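Local coordinates for putative glyoxalase superfamily protein (Ralstonia eutropha, PDB 3IUZ) that probably acts as an iron(II)-dependent dioxygenase and decarboxylase that converts 2-oxoadipate to 2-hydroxyglutarate, at residues A[239-244]-A[301-306]; A[61-66]-A[275-280]; A[48-53]-A[137-142]. All coordinates share one frame; numbering follows the deposited sequence. Where two conformers were deposited one is given.

Contact 1. Residues A[239-244]-A[301-306]; sequences ATDRVD and SFYEFI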
# COMPACT_ATOMS: atom_id res chain seq x y z
N ALA A 239 -6.03 -0.50 1.50
CA ALA A 239 -5.63 -1.53 2.43
C ALA A 239 -6.77 -2.50 2.59
O ALA A 239 -7.94 -2.11 2.55
CB ALA A 239 -5.28 -0.95 3.79
N THR A 240 -6.42 -3.76 2.86
CA THR A 240 -7.39 -4.84 2.93
C THR A 240 -7.30 -5.60 4.22
O THR A 240 -6.20 -5.90 4.72
CB THR A 240 -7.21 -5.78 1.74
OG1 THR A 240 -7.32 -5.01 0.54
CG2 THR A 240 -8.24 -6.95 1.70
N ASP A 241 -8.47 -5.96 4.74
CA ASP A 241 -8.61 -6.49 6.10
C ASP A 241 -9.18 -7.87 5.89
O ASP A 241 -10.22 -8.02 5.22
CB ASP A 241 -9.55 -5.56 6.89
CG ASP A 241 -9.84 -5.99 8.31
OD1 ASP A 241 -9.42 -7.09 8.77
OD2 ASP A 241 -10.51 -5.18 9.02
N ARG A 242 -8.50 -8.88 6.43
CA ARG A 242 -8.89 -10.27 6.24
C ARG A 242 -9.90 -10.67 7.32
O ARG A 242 -9.56 -10.70 8.52
CB ARG A 242 -7.68 -11.21 6.27
CG ARG A 242 -8.06 -12.65 5.94
CD ARG A 242 -6.85 -13.61 6.16
NE ARG A 242 -5.67 -13.15 5.41
CZ ARG A 242 -4.45 -13.63 5.56
NH1 ARG A 242 -4.21 -14.54 6.49
NH2 ARG A 242 -3.45 -13.18 4.79
N VAL A 243 -11.13 -10.96 6.90
CA VAL A 243 -12.25 -11.23 7.81
C VAL A 243 -12.82 -12.60 7.53
O VAL A 243 -12.58 -13.20 6.46
CB VAL A 243 -13.36 -10.12 7.72
CG1 VAL A 243 -12.78 -8.74 8.12
CG2 VAL A 243 -13.98 -10.04 6.29
N ASP A 244 -13.59 -13.10 8.50
CA ASP A 244 -14.18 -14.44 8.39
C ASP A 244 -15.23 -14.51 7.32
O ASP A 244 -15.41 -15.57 6.72
CB ASP A 244 -14.88 -14.86 9.68
CG ASP A 244 -13.92 -15.13 10.83
OD1 ASP A 244 -12.72 -15.46 10.59
OD2 ASP A 244 -14.39 -15.01 11.98
N SER A 301 -8.16 6.97 -1.69
CA SER A 301 -7.95 5.54 -1.46
C SER A 301 -9.13 4.93 -0.72
O SER A 301 -10.05 5.65 -0.30
CB SER A 301 -6.66 5.42 -0.66
OG SER A 301 -5.58 5.89 -1.44
N PHE A 302 -9.12 3.62 -0.51
CA PHE A 302 -10.25 2.89 0.08
C PHE A 302 -9.81 1.77 1.02
O PHE A 302 -8.60 1.42 1.09
CB PHE A 302 -11.27 2.38 -0.97
CG PHE A 302 -10.76 1.33 -1.96
CD1 PHE A 302 -10.16 1.72 -3.15
CD2 PHE A 302 -10.90 -0.03 -1.71
CE1 PHE A 302 -9.75 0.80 -4.08
CE2 PHE A 302 -10.46 -0.97 -2.63
CZ PHE A 302 -9.89 -0.55 -3.84
N TYR A 303 -10.76 1.29 1.81
CA TYR A 303 -10.58 0.20 2.77
C TYR A 303 -11.40 -0.96 2.27
O TYR A 303 -12.58 -0.82 1.98
CB TYR A 303 -11.06 0.62 4.15
CG TYR A 303 -10.67 -0.28 5.31
CD1 TYR A 303 -11.43 -1.39 5.66
CD2 TYR A 303 -9.59 0.03 6.11
CE1 TYR A 303 -11.09 -2.19 6.72
CE2 TYR A 303 -9.27 -0.75 7.21
CZ TYR A 303 -10.00 -1.85 7.51
OH TYR A 303 -9.64 -2.65 8.58
N GLU A 304 -10.76 -2.13 2.19
CA GLU A 304 -11.31 -3.29 1.56
C GLU A 304 -11.29 -4.49 2.52
O GLU A 304 -10.46 -4.57 3.42
CB GLU A 304 -10.49 -3.62 0.30
CG GLU A 304 -10.87 -4.95 -0.44
CD GLU A 304 -10.00 -5.17 -1.65
OE1 GLU A 304 -8.88 -5.71 -1.52
OE2 GLU A 304 -10.42 -4.73 -2.73
N PHE A 305 -12.22 -5.40 2.30
CA PHE A 305 -12.34 -6.61 3.07
C PHE A 305 -12.12 -7.82 2.17
O PHE A 305 -12.51 -7.83 0.99
CB PHE A 305 -13.73 -6.74 3.67
CG PHE A 305 -14.07 -5.65 4.61
CD1 PHE A 305 -13.55 -5.62 5.87
CD2 PHE A 305 -14.90 -4.63 4.22
CE1 PHE A 305 -13.85 -4.59 6.76
CE2 PHE A 305 -15.21 -3.61 5.14
CZ PHE A 305 -14.67 -3.62 6.39
N ILE A 306 -11.54 -8.88 2.75
CA ILE A 306 -11.26 -10.08 1.99
C ILE A 306 -11.49 -11.28 2.90
O ILE A 306 -11.20 -11.21 4.09
CB ILE A 306 -9.81 -10.10 1.47
CG1 ILE A 306 -9.59 -11.24 0.45
CG2 ILE A 306 -8.81 -10.16 2.63
CD1 ILE A 306 -8.33 -10.93 -0.48
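Glu304 OE1 is gripped by two donors: Thr240 OG1 at 2.7 Å from the neighbouring strand, and the side-chain amide of Gln274, through NE2. The threonine hydroxyl approaches from above the carboxylate plane, 39° out of it. Glu304 reaches it with an extended chain whose CG is anti to the backbone N (chi1 174°), lying side by side with Thr240 and pointing the same way; the same side chain also touches His82.

Residues 239-242 and 302-306 are adjacent parallel strands of the mixed sheet. Glu304 N donates to Ala239 O at 2.8 Å, and Asp241 N returns the bond to Glu304 O at 2.8 Å. Beyond the paired residues Val243 N still bonds to Ile306 O, at 2.8 Å. On the face of Thr240 and Glu304, Thr240 CG2 and Ile306 CG2 are 3.4 Å apart, closer than usual van der Waals contact, the two side chains crossing at about a right angle.

The other face carries Tyr303, whose OH donates to Asp241 OD2 at 2.7 Å. OD2 lies at the ring edge, near its plane; the carboxylate stands 86° to the ring, and the hydroxyl meets OD2 from above the carboxylate plane. Asp241 OD1 is held by Val79 N. Beside this pair, Val243 CG1 packs on Phe305 CD1 at 3.9 Å, with Leu249 of helix 246-252 touching both residues.

Each strand thus brings a buried acid to the interface and takes a hydroxyl donor from its partner; the donors around Asp241, a phenol and a backbone N-H, would be expected to favour its ionised form.

Contact 2. Residues A[61-66]-A[275-280]; sequences VPTGRA and TAFRAD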
# COMPACT_ATOMS: atom_id res chain seq x y z
N VAL A 61 -8.19 7.79 4.83
CA VAL A 61 -9.34 6.99 4.41
C VAL A 61 -10.33 6.97 5.60
O VAL A 61 -10.39 6.04 6.38
CB VAL A 61 -8.92 5.61 3.99
CG1 VAL A 61 -10.18 4.78 3.46
CG2 VAL A 61 -7.84 5.69 2.91
N PRO A 62 -11.10 8.08 5.76
CA PRO A 62 -11.99 8.24 6.87
C PRO A 62 -13.05 7.13 7.03
O PRO A 62 -13.40 6.82 8.13
CB PRO A 62 -12.62 9.62 6.63
CG PRO A 62 -12.25 10.01 5.30
CD PRO A 62 -11.01 9.31 4.96
N THR A 63 -13.49 6.49 5.96
CA THR A 63 -14.43 5.39 6.10
C THR A 63 -13.76 4.19 6.76
O THR A 63 -14.38 3.48 7.57
CB THR A 63 -15.07 5.04 4.71
OG1 THR A 63 -15.62 6.24 4.11
CG2 THR A 63 -16.16 4.07 4.87
N GLY A 64 -12.48 3.98 6.44
CA GLY A 64 -11.67 3.01 7.13
C GLY A 64 -11.49 3.31 8.59
O GLY A 64 -11.60 2.44 9.41
N ARG A 65 -11.20 4.56 8.91
CA ARG A 65 -11.06 4.99 10.28
C ARG A 65 -12.34 4.73 11.08
O ARG A 65 -12.26 4.26 12.23
CB ARG A 65 -10.66 6.46 10.29
CG ARG A 65 -10.05 6.98 11.59
CD ARG A 65 -9.21 8.23 11.32
NE ARG A 65 -10.02 9.37 10.82
CZ ARG A 65 -9.90 9.98 9.62
NH1 ARG A 65 -8.99 9.61 8.68
NH2 ARG A 65 -10.71 11.00 9.34
N ALA A 66 -13.51 4.99 10.48
CA ALA A 66 -14.81 4.71 11.11
C ALA A 66 -15.02 3.26 11.47
O ALA A 66 -15.40 2.90 12.61
CB ALA A 66 -15.98 5.16 10.17
N THR A 275 -14.64 -7.38 -0.99
CA THR A 275 -15.54 -6.25 -1.18
C THR A 275 -14.98 -5.05 -0.45
O THR A 275 -14.18 -5.20 0.48
CB THR A 275 -16.97 -6.60 -0.72
OG1 THR A 275 -17.89 -5.65 -1.30
CG2 THR A 275 -17.07 -6.66 0.80
N ALA A 276 -15.39 -3.85 -0.85
CA ALA A 276 -14.79 -2.64 -0.28
C ALA A 276 -15.78 -1.55 0.03
O ALA A 276 -16.86 -1.52 -0.54
CB ALA A 276 -13.71 -2.08 -1.27
N PHE A 277 -15.39 -0.65 0.91
CA PHE A 277 -15.97 0.68 0.92
C PHE A 277 -15.55 1.43 -0.33
O PHE A 277 -14.47 1.20 -0.87
CB PHE A 277 -15.52 1.52 2.11
CG PHE A 277 -15.97 0.98 3.42
CD1 PHE A 277 -17.28 1.11 3.83
CD2 PHE A 277 -15.09 0.37 4.28
CE1 PHE A 277 -17.70 0.62 5.04
CE2 PHE A 277 -15.51 -0.14 5.51
CZ PHE A 277 -16.81 -0.01 5.88
N ARG A 278 -16.42 2.32 -0.80
CA ARG A 278 -16.02 3.23 -1.87
C ARG A 278 -14.89 4.12 -1.35
O ARG A 278 -14.73 4.33 -0.13
CB ARG A 278 -17.21 4.05 -2.39
CG ARG A 278 -18.19 3.24 -3.25
CD ARG A 278 -19.63 3.74 -3.22
NE ARG A 278 -20.56 2.87 -3.96
CZ ARG A 278 -21.69 2.34 -3.47
NH1 ARG A 278 -22.10 2.58 -2.23
NH2 ARG A 278 -22.44 1.58 -4.25
N ALA A 279 -14.12 4.65 -2.28
CA ALA A 279 -13.00 5.51 -1.97
C ALA A 279 -13.49 6.86 -1.47
O ALA A 279 -14.42 7.45 -1.99
CB ALA A 279 -12.06 5.70 -3.20
N ASP A 280 -12.81 7.34 -0.46
CA ASP A 280 -13.08 8.65 0.08
C ASP A 280 -12.46 9.72 -0.82
O ASP A 280 -11.34 9.56 -1.27
CB ASP A 280 -12.44 8.68 1.49
CG ASP A 280 -13.21 7.80 2.47
OD1 ASP A 280 -14.45 8.03 2.63
OD2 ASP A 280 -12.61 6.89 3.06
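The start of helix 62-73 meets a connecting loop, and the backbones come closest at Val61 and Asp280, whose CA atoms are 6.0 Å apart. Val61 occupies the N-cap position; residues 277-280 run on in extended form from the short strand 275-276. The bonds across run from the backbone N and the hydroxyl of Thr63 to the side chain of Asp280.

Asp280 gives Thr63 both carboxylate oxygens. Thr63 N donates to Asp280 OD2 at 3.1 Å in a nearly straight bond (167°), on the syn side though out of the carboxylate plane. Thr63 OG1, anti to the carbonyl carbon (chi1 -53°), donates to the syn lone pair of Asp280 OD1 at 2.6 Å. This is side-chain capping of a first-turn N-H at a helix N-terminus, and the helix end would probably stabilise the negative charge. Val61 has no polar side chain; the acid comes from Asp280, distant in sequence, whose backbone bonds to Gly300 and Ser301 let the cap tie helix 62-73 to strand 293-306 of the glyoxalase-clan domain. Pro62, with no N-H to satisfy, suits the first turn; its ring meets Asp280 tip to tip, CD lying 3.5 Å from OD2.

Thr63 is beta-branched, and its second branch serves the other partner: CG2, anti to the backbone N, lies over one face of the Phe277 ring, offset toward the rim, in a CH-pi contact 3.6 Å from the ring centroid. Phe277 is buried further against Tyr303, Gln253 and Met260.

Contact 3. Residues A[48-53]-A[137-142]; sequences ALNMVL and EGIAQF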
# COMPACT_ATOMS: atom_id res chain seq x y z
N ALA A 48 6.24 -4.30 11.12
CA ALA A 48 6.13 -2.93 11.69
C ALA A 48 5.98 -1.91 10.60
O ALA A 48 5.07 -1.04 10.72
CB ALA A 48 7.24 -2.56 12.60
N LEU A 49 6.77 -2.00 9.53
CA LEU A 49 6.59 -1.07 8.39
C LEU A 49 5.13 -1.10 7.90
O LEU A 49 4.52 -0.04 7.69
CB LEU A 49 7.52 -1.36 7.22
CG LEU A 49 7.29 -0.62 5.91
CD1 LEU A 49 7.53 0.90 6.10
CD2 LEU A 49 8.13 -1.20 4.76
N ASN A 50 4.60 -2.31 7.71
CA ASN A 50 3.26 -2.48 7.20
C ASN A 50 2.23 -1.81 8.09
O ASN A 50 1.30 -1.23 7.58
CB ASN A 50 2.88 -3.95 7.06
CG ASN A 50 3.55 -4.60 5.86
OD1 ASN A 50 4.19 -3.89 5.09
ND2 ASN A 50 3.47 -5.96 5.75
N MSE A 51 2.42 -1.92 9.40
CA MSE A 51 1.52 -1.35 10.32
C MSE A 51 1.57 0.20 10.28
O MSE A 51 0.55 0.85 10.48
CB MSE A 51 1.80 -1.92 11.73
CG MSE A 51 1.42 -3.46 11.88
SE MSE A 51 1.98 -4.14 13.54
CE MSE A 51 0.48 -3.64 14.66
N VAL A 52 2.78 0.76 10.08
CA VAL A 52 2.95 2.19 10.00
C VAL A 52 2.24 2.66 8.75
O VAL A 52 1.50 3.68 8.80
CB VAL A 52 4.43 2.61 10.04
CG1 VAL A 52 4.57 4.11 9.75
CG2 VAL A 52 5.03 2.19 11.40
N LEU A 53 2.36 1.88 7.67
CA LEU A 53 1.77 2.26 6.40
C LEU A 53 0.22 2.17 6.47
O LEU A 53 -0.49 3.01 5.94
CB LEU A 53 2.33 1.40 5.24
CG LEU A 53 3.80 1.70 4.85
CD1 LEU A 53 4.29 0.67 3.78
CD2 LEU A 53 3.95 3.16 4.36
N GLU A 137 1.62 -16.14 5.09
CA GLU A 137 0.21 -16.04 5.43
C GLU A 137 -0.10 -15.02 6.51
O GLU A 137 -1.24 -14.58 6.61
CB GLU A 137 -0.35 -17.38 5.88
CG GLU A 137 -0.21 -18.42 4.82
CD GLU A 137 -0.73 -19.78 5.28
OE1 GLU A 137 -1.26 -19.90 6.41
OE2 GLU A 137 -0.64 -20.72 4.48
N GLY A 138 0.89 -14.60 7.28
CA GLY A 138 0.64 -13.70 8.39
C GLY A 138 1.01 -12.25 8.16
O GLY A 138 0.29 -11.35 8.59
N ILE A 139 2.17 -12.00 7.54
CA ILE A 139 2.60 -10.64 7.23
C ILE A 139 1.80 -10.21 6.01
O ILE A 139 1.59 -11.01 5.10
CB ILE A 139 4.12 -10.61 6.96
CG1 ILE A 139 4.88 -10.76 8.29
CG2 ILE A 139 4.51 -9.34 6.24
CD1 ILE A 139 6.40 -10.97 8.10
N ALA A 140 1.32 -8.97 5.97
CA ALA A 140 0.55 -8.51 4.82
C ALA A 140 1.33 -8.66 3.55
O ALA A 140 2.55 -8.42 3.55
CB ALA A 140 0.18 -7.02 4.97
N GLN A 141 0.63 -8.99 2.47
CA GLN A 141 1.23 -9.00 1.15
C GLN A 141 1.26 -7.59 0.61
O GLN A 141 0.53 -6.71 1.11
CB GLN A 141 0.48 -9.89 0.20
CG GLN A 141 0.60 -11.35 0.48
CD GLN A 141 -0.09 -12.17 -0.59
OE1 GLN A 141 0.49 -12.48 -1.65
NE2 GLN A 141 -1.36 -12.49 -0.35
N PHE A 142 2.09 -7.37 -0.41
CA PHE A 142 2.06 -6.16 -1.21
C PHE A 142 1.54 -6.54 -2.57
O PHE A 142 2.02 -7.53 -3.20
CB PHE A 142 3.44 -5.55 -1.37
CG PHE A 142 3.87 -4.73 -0.20
CD1 PHE A 142 4.36 -5.32 0.95
CD2 PHE A 142 3.73 -3.35 -0.23
CE1 PHE A 142 4.73 -4.55 2.05
CE2 PHE A 142 4.10 -2.57 0.84
CZ PHE A 142 4.60 -3.14 1.99
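The carboxamide of Asn50 and the ring of Phe142 meet with their planes 56° apart. Asn50 OD1 lies obliquely to the ring at its outer end, 3.2 Å from both Phe142 CE1 and Phe142 CZ. Leu53 CD1 comes to the ring edge near its plane, 4.2 Å from Phe142 CZ. Tyr112 packs edge-to-face with the same ring.

The amide nitrogen is on the side of Ile139 and Ala140. Asn50 ND2 is 3.5 Å from Ala140 CB and 3.6 Å from Ile139 CG2, with Ala140 O at 3.4 Å; ND2 is hydrogen-bonded to Tyr112 OH, which probably helps set the amide's flip. Asn50 CG is anti to the carbonyl carbon (chi1 -75°); the CA atoms of Asn50 and Ala140 are 7.0 Å apart, and the amide fills the distance between the backbones. Ala140, with only CB, lets the loop before strand 141-147 lie close to the amide.

Asn50 and Leu53, three residues apart, share the side of helix 42-60 that faces the sheet, where Asn50 and Ala140 both touch Phe80. Elsewhere on the helix, Ala48 and Val52 meet helices 4-14 and 190-200, and Met51 (selenomethionine) meets helix 4-14. Helix 42-60 thus packs on the mixed sheet of a glyoxalase-clan (VOC-like) domain, with helices 4-14 and 190-200 on its other sides.

Overall arrangement
All three contacts reach one mixed sheet. Contacts 1 and 2 have centres about 9 Å apart and share strand pairing: Phe305 N lies 2.7 Å from Thr275 O, and Phe277 N 3.0 Å from Tyr303 O, both probable hydrogen bonds. Strand 293-306 therefore runs between 238-242 and 275-276. Contact 3 centres about 13 Å from contact 1 and joins it through Arg242, whose NH1 is 3.0 Å from Glu137 O, and which also makes a salt bridge to Asp81. Contacts 2 and 3 do not touch; their nearest atoms are about 8 Å apart, but helices 62-73 and 42-60 are consecutive. Helix 42-60 also reaches contact 1, through Phe54 against Ala239 and Tyr303.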